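Local coordinates for fluvirucin B1 DH domain from module 1 (Actinomadura vulgaris, PDB 6OBV), which probably removes water from a beta-hydroxyacyl polyketide intermediate during assembly of fluvirucin B1, as the dehydratase domain of the synthase's first module, at residues T185-G190 with E244-P249. Sequence-based numbering, arbitrary orientation.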
ATOM      1  N   THR A 185      19.105   7.864 -36.406  1.00 43.55           N
ATOM      2  CA  THR A 185      18.607   9.107 -35.828  1.00 47.41           C
ATOM      3  C   THR A 185      18.969   9.201 -34.350  1.00 48.86           C
ATOM      4  O   THR A 185      19.274  10.284 -33.843  1.00 53.19           O
ATOM      5  CB  THR A 185      17.086   9.200 -36.024  1.00 45.62           C
ATOM      6  OG1 THR A 185      16.767   9.100 -37.417  1.00 45.36           O
ATOM      7  CG2 THR A 185      16.535  10.510 -35.469  1.00 45.38           C
ATOM      8  N   GLY A 186      18.950   8.077 -33.646  1.00 45.86           N
ATOM      9  CA  GLY A 186      19.325   8.075 -32.249  1.00 42.09           C
ATOM     10  C   GLY A 186      18.504   7.113 -31.416  1.00 44.00           C
ATOM     11  O   GLY A 186      18.904   6.775 -30.299  1.00 46.31           O
ATOM     12  N   TYR A 187      17.366   6.658 -31.947  1.00 45.17           N
ATOM     13  CA  TYR A 187      16.458   5.814 -31.177  1.00 40.76           C
ATOM     14  C   TYR A 187      17.082   4.458 -30.882  1.00 41.75           C
ATOM     15  O   TYR A 187      17.820   3.897 -31.695  1.00 46.14           O
ATOM     16  CB  TYR A 187      15.138   5.614 -31.922  1.00 34.95           C
ATOM     17  CG  TYR A 187      14.273   6.854 -32.020  1.00 34.43           C
ATOM     18  CD1 TYR A 187      13.395   7.206 -31.003  1.00 33.91           C
ATOM     19  CD2 TYR A 187      14.333   7.669 -33.143  1.00 35.31           C
ATOM     20  CE1 TYR A 187      12.604   8.347 -31.101  1.00 33.06           C
ATOM     21  CE2 TYR A 187      13.555   8.805 -33.252  1.00 32.96           C
ATOM     22  CZ  TYR A 187      12.694   9.142 -32.232  1.00 35.00           C
ATOM     23  OH  TYR A 187      11.930  10.280 -32.367  1.00 43.70           O
ATOM     24  N   GLY A 188      16.780   3.934 -29.701  1.00 40.51           N
ATOM     25  CA  GLY A 188      17.219   2.609 -29.312  1.00 37.85           C
ATOM     26  C   GLY A 188      16.032   1.679 -29.180  1.00 37.30           C
ATOM     27  O   GLY A 188      15.420   1.576 -28.114  1.00 34.16           O
ATOM     28  N   TYR A 189      15.683   1.014 -30.272  1.00 39.11           N
ATOM     29  CA  TYR A 189      14.561   0.084 -30.321  1.00 33.88           C
ATOM     30  C   TYR A 189      15.138  -1.311 -30.551  1.00 36.56           C
ATOM     31  O   TYR A 189      15.469  -1.675 -31.686  1.00 39.81           O
ATOM     32  CB  TYR A 189      13.586   0.468 -31.427  1.00 31.94           C
ATOM     33  CG  TYR A 189      12.796   1.746 -31.215  1.00 30.14           C
ATOM     34  CD1 TYR A 189      12.194   2.025 -29.999  1.00 32.28           C
ATOM     35  CD2 TYR A 189      12.638   2.663 -32.246  1.00 32.94           C
ATOM     36  CE1 TYR A 189      11.477   3.186 -29.804  1.00 27.85           C
ATOM     37  CE2 TYR A 189      11.914   3.822 -32.061  1.00 31.29           C
ATOM     38  CZ  TYR A 189      11.330   4.080 -30.848  1.00 29.12           C
ATOM     39  OH  TYR A 189      10.593   5.241 -30.661  1.00 34.52           O
ATOM     40  N   GLY A 190      15.272  -2.088 -29.477  1.00 33.72           N
ATOM     41  CA  GLY A 190      15.644  -3.469 -29.596  1.00 35.11           C
ATOM     42  C   GLY A 190      14.507  -4.307 -30.170  1.00 38.50           C
ATOM     43  O   GLY A 190      13.414  -3.798 -30.470  1.00 38.12           O
ATOM     44  N   GLU A 244      14.276  15.326 -37.948  1.00 51.76           N
ATOM     45  CA  GLU A 244      15.609  15.217 -37.387  1.00 54.57           C
ATOM     46  C   GLU A 244      15.505  15.110 -35.869  1.00 57.28           C
ATOM     47  O   GLU A 244      14.722  15.828 -35.236  1.00 55.26           O
ATOM     48  CB  GLU A 244      16.444  16.436 -37.781  1.00 54.64           C
ATOM     49  CG  GLU A 244      16.339  16.814 -39.255  1.00 59.10           C
ATOM     50  CD  GLU A 244      17.182  15.923 -40.142  1.00 64.36           C
ATOM     51  OE1 GLU A 244      18.171  15.356 -39.631  1.00 69.45           O
ATOM     52  OE2 GLU A 244      16.865  15.797 -41.346  1.00 65.20           O
ATOM     53  N   GLY A 245      16.270  14.190 -35.288  1.00 54.87           N
ATOM     54  CA  GLY A 245      16.413  14.126 -33.850  1.00 45.13           C
ATOM     55  C   GLY A 245      15.440  13.166 -33.193  1.00 44.93           C
ATOM     56  O   GLY A 245      14.430  12.753 -33.765  1.00 41.82           O
ATOM     57  N   VAL A 246      15.764  12.813 -31.959  1.00 41.46           N
ATOM     58  CA  VAL A 246      14.960  11.899 -31.161  1.00 35.25           C
ATOM     59  C   VAL A 246      13.899  12.701 -30.421  1.00 36.26           C
ATOM     60  O   VAL A 246      14.179  13.779 -29.878  1.00 34.75           O
ATOM     61  CB  VAL A 246      15.854  11.108 -30.185  1.00 37.35           C
ATOM     62  CG1 VAL A 246      15.010  10.245 -29.255  1.00 35.09           C
ATOM     63  CG2 VAL A 246      16.883  10.286 -30.956  1.00 37.25           C
ATOM     64  N   ALA A 247      12.670  12.188 -30.407  1.00 33.12           N
ATOM     65  CA  ALA A 247      11.604  12.786 -29.615  1.00 36.14           C
ATOM     66  C   ALA A 247      10.873  11.662 -28.905  1.00 37.66           C
ATOM     67  O   ALA A 247      10.699  10.585 -29.476  1.00 37.71           O
ATOM     68  CB  ALA A 247      10.617  13.603 -30.466  1.00 32.86           C
ATOM     69  N   LEU A 248      10.473  11.907 -27.657  1.00 33.59           N
ATOM     70  CA  LEU A 248       9.754  10.913 -26.871  1.00 35.57           C
ATOM     71  C   LEU A 248       8.376  11.441 -26.490  1.00 31.92           C
ATOM     72  O   LEU A 248       8.196  12.653 -26.351  1.00 31.80           O
ATOM     73  CB  LEU A 248      10.512  10.546 -25.588  1.00 37.82           C
ATOM     74  CG  LEU A 248      11.941  10.028 -25.749  1.00 41.86           C
ATOM     75  CD1 LEU A 248      12.581   9.841 -24.375  1.00 39.74           C
ATOM     76  CD2 LEU A 248      11.936   8.736 -26.536  1.00 35.69           C
ATOM     77  N   PRO A 249       7.393  10.556 -26.320  1.00 34.37           N
ATOM     78  CA  PRO A 249       6.075  10.986 -25.828  1.00 34.93           C
ATOM     79  C   PRO A 249       6.195  11.830 -24.570  1.00 34.93           C
ATOM     80  O   PRO A 249       7.044  11.590 -23.709  1.00 35.18           O
ATOM     81  CB  PRO A 249       5.354   9.664 -25.539  1.00 34.53           C
ATOM     82  CG  PRO A 249       6.020   8.661 -26.428  1.00 34.17           C
ATOM     83  CD  PRO A 249       7.458   9.106 -26.575  1.00 32.92           C
TER
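The backbones of Thr185–Gly190 and Glu244–Pro249 come closest where Thr185 lies beside Gly245 and Gly186 beside Val246, with CA atoms 5.8 Å apart in the first pair, and no backbone-to-backbone hydrogen bond joins them. Tyr187 bridges the separation that follows. With CG anti to its carbonyl carbon (chi1 -69°), Tyr187 carries its ring across to Glu244–Pro249, where the amide N-H of Ala247 donates a nearly straight bond to Tyr187 OH (N to OH 2.8 Å, 161° at the hydrogen). The carbonyl O of Ala247 lies at the ring edge, in its plane, 3.4 Å from Tyr187 CE1. Over one face sits Val246 CG1, 4.0 Å from the ring centroid and displaced toward the CE1 rim, a CH-pi contact. The valine splits its branches between two neighbours: CG1, anti to the backbone N (chi1 175°), takes the tyrosine, while CG2 rests 3.5 Å from Gly186 CA. Gly186, the first residue to leave the helix, has a positive phi, and its bare CA lies against this methyl. Farther out, Thr185 CG2 packs against Gly245 O at 3.5 Å, its hydroxyl turned back to Ala181 O within the helix. In the double-hotdog fold of polyketide synthase dehydratases, this surface contact joins the turn between helix 178-185 and strand 187-189 to the start of strand 247-257. Leu182 of that helix also touches Tyr187, strand 187-189 pairs with 69-71 through Gly188 and Gly70, and Ala247 packs on Ser297 of the adjacent antiparallel strand 288-299.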